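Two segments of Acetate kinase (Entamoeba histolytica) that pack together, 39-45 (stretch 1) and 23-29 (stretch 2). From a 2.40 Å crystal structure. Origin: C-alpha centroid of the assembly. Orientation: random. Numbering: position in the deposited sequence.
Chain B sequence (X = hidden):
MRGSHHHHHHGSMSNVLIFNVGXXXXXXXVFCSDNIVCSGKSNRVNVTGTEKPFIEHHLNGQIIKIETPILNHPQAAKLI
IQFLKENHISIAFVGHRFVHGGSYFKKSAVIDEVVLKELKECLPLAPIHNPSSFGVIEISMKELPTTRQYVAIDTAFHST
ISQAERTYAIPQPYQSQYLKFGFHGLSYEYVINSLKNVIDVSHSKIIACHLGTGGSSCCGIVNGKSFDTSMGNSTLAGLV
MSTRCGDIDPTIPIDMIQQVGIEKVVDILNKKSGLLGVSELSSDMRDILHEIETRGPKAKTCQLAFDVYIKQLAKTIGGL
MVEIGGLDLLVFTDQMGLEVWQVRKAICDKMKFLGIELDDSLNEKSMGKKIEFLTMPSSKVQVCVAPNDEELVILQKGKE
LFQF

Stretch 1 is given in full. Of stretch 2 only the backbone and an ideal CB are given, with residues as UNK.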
ATOM      1  N   SER B  39      41.238  -8.538  -3.815  1.00 42.41           N
ATOM      2  CA  SER B  39      40.075  -8.338  -2.956  1.00 43.89           C
ATOM      3  C   SER B  39      40.469  -8.568  -1.502  1.00 49.35           C
ATOM      4  O   SER B  39      41.498  -9.186  -1.224  1.00 53.43           O
ATOM      5  CB  SER B  39      38.939  -9.285  -3.346  1.00 41.16           C
ATOM      6  OG  SER B  39      39.256 -10.625  -3.016  1.00 58.21           O
ATOM      7  N   GLY B  40      39.656  -8.078  -0.571  1.00 43.44           N
ATOM      8  CA  GLY B  40      39.987  -8.229   0.833  1.00 51.09           C
ATOM      9  C   GLY B  40      38.897  -7.831   1.804  1.00 39.74           C
ATOM     10  O   GLY B  40      37.923  -7.174   1.432  1.00 45.33           O
ATOM     11  N   LYS B  41      39.068  -8.242   3.058  1.00 44.31           N
ATOM     12  CA  LYS B  41      38.138  -7.907   4.128  1.00 44.57           C
ATOM     13  C   LYS B  41      38.935  -7.513   5.366  1.00 42.12           C
ATOM     14  O   LYS B  41      39.925  -8.165   5.706  1.00 50.40           O
ATOM     15  CB  LYS B  41      37.230  -9.101   4.443  1.00 53.91           C
ATOM     16  CG  LYS B  41      36.485  -9.667   3.237  1.00 59.82           C
ATOM     17  CD  LYS B  41      35.740 -10.953   3.578  1.00 67.02           C
ATOM     18  CE  LYS B  41      35.041 -11.531   2.351  1.00 70.95           C
ATOM     19  NZ  LYS B  41      34.402 -12.848   2.638  1.00 74.98           N
ATOM     20  N   SER B  42      38.512  -6.442   6.031  1.00 47.20           N
ATOM     21  CA  SER B  42      39.182  -5.987   7.244  1.00 43.43           C
ATOM     22  C   SER B  42      38.595  -6.694   8.459  1.00 45.71           C
ATOM     23  O   SER B  42      37.543  -7.328   8.363  1.00 52.21           O
ATOM     24  CB  SER B  42      39.018  -4.480   7.411  1.00 40.15           C
ATOM     25  OG  SER B  42      37.675  -4.151   7.713  1.00 47.92           O
ATOM     26  N   ASN B  43      39.283  -6.585   9.594  1.00 43.34           N
ATOM     27  CA  ASN B  43      38.794  -7.124  10.863  1.00 49.91           C
ATOM     28  C   ASN B  43      38.401  -8.604  10.821  1.00 53.57           C
ATOM     29  O   ASN B  43      37.330  -8.974  11.302  1.00 51.89           O
ATOM     30  CB  ASN B  43      37.612  -6.289  11.379  1.00 40.75           C
ATOM     31  CG  ASN B  43      37.987  -4.844  11.664  1.00 44.02           C
ATOM     32  OD1 ASN B  43      39.141  -4.532  11.962  1.00 42.51           O
ATOM     33  ND2 ASN B  43      37.003  -3.953  11.585  1.00 42.87           N
ATOM     34  N   ARG B  44      39.263  -9.447  10.263  1.00 56.79           N
ATOM     35  CA  ARG B  44      38.982 -10.880  10.192  1.00 54.91           C
ATOM     36  C   ARG B  44      39.456 -11.605  11.451  1.00 59.32           C
ATOM     37  O   ARG B  44      40.466 -11.229  12.045  1.00 51.15           O
ATOM     38  CB  ARG B  44      39.637 -11.495   8.953  1.00 58.83           C
ATOM     39  CG  ARG B  44      39.363 -10.735   7.665  1.00 59.46           C
ATOM     40  CD  ARG B  44      37.932 -10.225   7.617  1.00 66.04           C
ATOM     41  NE  ARG B  44      36.980 -11.293   7.326  1.00 69.21           N
ATOM     42  CZ  ARG B  44      35.669 -11.199   7.519  1.00 72.12           C
ATOM     43  NH1 ARG B  44      35.147 -10.082   8.006  1.00 66.72           N
ATOM     44  NH2 ARG B  44      34.878 -12.222   7.225  1.00 75.31           N
ATOM     45  N   VAL B  45      38.728 -12.644  11.856  1.00 59.71           N
ATOM     46  CA  VAL B  45      39.102 -13.404  13.042  1.00 70.58           C
ATOM     47  C   VAL B  45      39.073 -14.909  12.772  1.00 69.05           C
ATOM     48  O   VAL B  45      38.132 -15.430  12.166  1.00 57.12           O
ATOM     49  CB  VAL B  45      38.224 -13.037  14.273  1.00 62.84           C
ATOM     50  CG1 VAL B  45      36.771 -13.365  14.020  1.00 61.27           C
ATOM     51  CG2 VAL B  45      38.714 -13.753  15.521  1.00 55.88           C
ATOM     52  N   UNK B  23      28.944  -3.767   7.986  1.00 48.93           N
ATOM     53  CA  UNK B  23      28.599  -3.431   9.364  1.00 52.37           C
ATOM     54  C   UNK B  23      29.774  -3.588  10.331  1.00 62.68           C
ATOM     55  O   UNK B  23      30.081  -2.672  11.096  1.00 65.96           O
ATOM     56  CB  UNK B  23      27.434  -4.307   9.830  1.00 52.37           C
ATOM     57  N   UNK B  24      30.427  -4.745  10.297  1.00 57.72           N
ATOM     58  CA  UNK B  24      31.544  -5.013  11.203  1.00 69.05           C
ATOM     59  C   UNK B  24      32.897  -4.852  10.509  1.00 66.01           C
ATOM     60  O   UNK B  24      33.944  -4.854  11.162  1.00 52.45           O
ATOM     61  CB  UNK B  24      31.423  -6.425  11.780  1.00 69.05           C
ATOM     62  N   UNK B  25      32.875  -4.710   9.187  1.00 53.05           N
ATOM     63  CA  UNK B  25      34.115  -4.622   8.426  1.00 54.24           C
ATOM     64  C   UNK B  25      33.950  -3.884   7.103  1.00 52.44           C
ATOM     65  O   UNK B  25      32.832  -3.608   6.662  1.00 45.77           O
ATOM     66  CB  UNK B  25      34.660  -6.027   8.162  1.00 54.24           C
ATOM     67  N   UNK B  26      35.080  -3.569   6.478  1.00 48.65           N
ATOM     68  CA  UNK B  26      35.100  -3.001   5.138  1.00 41.12           C
ATOM     69  C   UNK B  26      35.668  -4.039   4.180  1.00 35.04           C
ATOM     70  O   UNK B  26      36.694  -4.657   4.470  1.00 36.59           O
ATOM     71  CB  UNK B  26      35.917  -1.708   5.096  1.00 41.12           C
ATOM     72  N   UNK B  27      34.996  -4.244   3.052  1.00 34.81           N
ATOM     73  CA  UNK B  27      35.513  -5.121   2.005  1.00 44.18           C
ATOM     74  C   UNK B  27      35.816  -4.314   0.747  1.00 38.16           C
ATOM     75  O   UNK B  27      35.308  -3.203   0.580  1.00 37.26           O
ATOM     76  CB  UNK B  27      34.516  -6.240   1.695  1.00 44.18           C
ATOM     77  N   UNK B  28      36.640  -4.872  -0.136  1.00 38.87           N
ATOM     78  CA  UNK B  28      36.986  -4.193  -1.381  1.00 38.83           C
ATOM     79  C   UNK B  28      37.267  -5.190  -2.493  1.00 38.48           C
ATOM     80  O   UNK B  28      37.604  -6.346  -2.235  1.00 33.35           O
ATOM     81  CB  UNK B  28      38.199  -3.284  -1.174  1.00 38.83           C
ATOM     82  N   UNK B  29      37.141  -4.729  -3.731  1.00 41.73           N
ATOM     83  CA  UNK B  29      37.551  -5.510  -4.885  1.00 44.80           C
ATOM     84  C   UNK B  29      38.238  -4.595  -5.890  1.00 44.82           C
ATOM     85  O   UNK B  29      37.941  -3.399  -5.953  1.00 38.05           O
ATOM     86  CB  UNK B  29      36.353  -6.218  -5.521  1.00 44.80           C
TER

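Position 23 has no atom of stretch 1 within 5.5 Å of its ideal CB. Stretch 1 sets no requirement here. The residue is Ser23, and it makes no contact.

At position 24 the CA-to-CB bond points sideways, again with nothing of stretch 1 within 5.5 Å of CB. Many side chains would fit. The backbone O of position 24 accepts a hydrogen bond from Asn43 ND2 at 3.2 Å. The residue is Ser24, and its side chain takes no part in that bond.

Position 25 points toward stretch 1. Its ideal CB is already 3.2 Å from Ser42 O, which is tight, and 4.1 Å from Arg44 NH1. A small side chain suits the spot, such as alanine, serine or perhaps cysteine; a polar end could lie near the guanidinium. The residue is Ser25. Its OG, with chi1 in the p well, lies 3.7 Å from Arg44 NH1.

At position 26 CB points sideways, 4.0 Å from Ser42 OG. The backbone does the polar work: its N donates to Ser42 OG at 2.9 Å, and its O accepts from Ser42 N at 3.0 Å. Aliphatic side chains such as valine, isoleucine or leucine would suit, and others are possible. The residue is Leu26. Its CB stays 3.9 Å from Ser42 OG, and its CG and both methyls lie farther from that hydroxyl.

Position 27 pairs with Lys41 in the antiparallel ladder, a non-hydrogen-bonded pair. Both side chains lie on the same sheet face. CB is 4.2 Å from Lys41 CG, so valine, isoleucine or threonine could pack on the aliphatic part of the lysine. The residue is Thr27. Its CG2 meets Lys41 CG at 3.6 Å, while OG1 is hydrogen-bonded elsewhere in the structure.

Position 28 pairs with Gly40 through two hydrogen bonds: the N of position 28 donates to Gly40 O at 3.1 Å, and Gly40 N donates to the O of position 28 at 3.2 Å. CB points to the other face, where Gly40 leaves space beside it. A broad side chain, aromatic or long aliphatic, could fill that space. The residue is Tyr28. With chi1 at 81° its ring lies across the glycine, with Gly40 N and Ser39 C over one face. An ideal CB on Gly40 would be 2.5 Å from Tyr28 CE1, a clash.

Position 29 shares its face with position 27 and pairs with Ser39. CB is 4.6 Å from Ser39 CB, so the small serine allows a long side chain, polar or aliphatic. The residue is Lys29. Its CG packs 4.0 Å from Ser39 CB.

Stretch 2 23-29: SSSLTYK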
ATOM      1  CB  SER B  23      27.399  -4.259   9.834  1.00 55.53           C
ATOM      2  OG  SER B  23      27.624  -5.645   9.641  1.00 59.08           O
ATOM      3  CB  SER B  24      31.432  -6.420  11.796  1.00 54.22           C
ATOM      4  OG  SER B  24      32.167  -7.355  11.024  1.00 69.31           O
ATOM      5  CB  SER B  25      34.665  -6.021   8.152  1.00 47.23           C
ATOM      6  OG  SER B  25      33.893  -6.683   7.166  1.00 60.04           O
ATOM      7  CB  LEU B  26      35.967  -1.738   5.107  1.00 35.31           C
ATOM      8  CG  LEU B  26      36.227  -1.127   3.729  1.00 36.08           C
ATOM      9  CD1 LEU B  26      34.928  -0.637   3.119  1.00 36.06           C
ATOM     10  CD2 LEU B  26      37.245   0.007   3.802  1.00 36.53           C
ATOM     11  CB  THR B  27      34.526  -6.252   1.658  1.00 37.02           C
ATOM     12  OG1 THR B  27      33.370  -5.699   1.018  1.00 37.67           O
ATOM     13  CG2 THR B  27      34.102  -6.994   2.914  1.00 41.25           C
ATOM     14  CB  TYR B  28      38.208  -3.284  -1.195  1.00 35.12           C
ATOM     15  CG  TYR B  28      39.539  -4.011  -1.241  1.00 40.22           C
ATOM     16  CD1 TYR B  28      40.094  -4.557  -0.091  1.00 37.52           C
ATOM     17  CD2 TYR B  28      40.248  -4.137  -2.433  1.00 39.39           C
ATOM     18  CE1 TYR B  28      41.310  -5.210  -0.127  1.00 42.09           C
ATOM     19  CE2 TYR B  28      41.460  -4.796  -2.481  1.00 43.93           C
ATOM     20  CZ  TYR B  28      41.987  -5.328  -1.326  1.00 45.58           C
ATOM     21  OH  TYR B  28      43.196  -5.979  -1.369  1.00 40.37           O
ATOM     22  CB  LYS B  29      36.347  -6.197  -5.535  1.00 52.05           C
ATOM     23  CG  LYS B  29      35.733  -7.323  -4.717  1.00 50.24           C
ATOM     24  CD  LYS B  29      34.677  -8.071  -5.524  1.00 63.06           C
ATOM     25  CE  LYS B  29      33.972  -9.134  -4.693  1.00 66.02           C
ATOM     26  NZ  LYS B  29      34.891 -10.232  -4.280  1.00 74.84           N
TER
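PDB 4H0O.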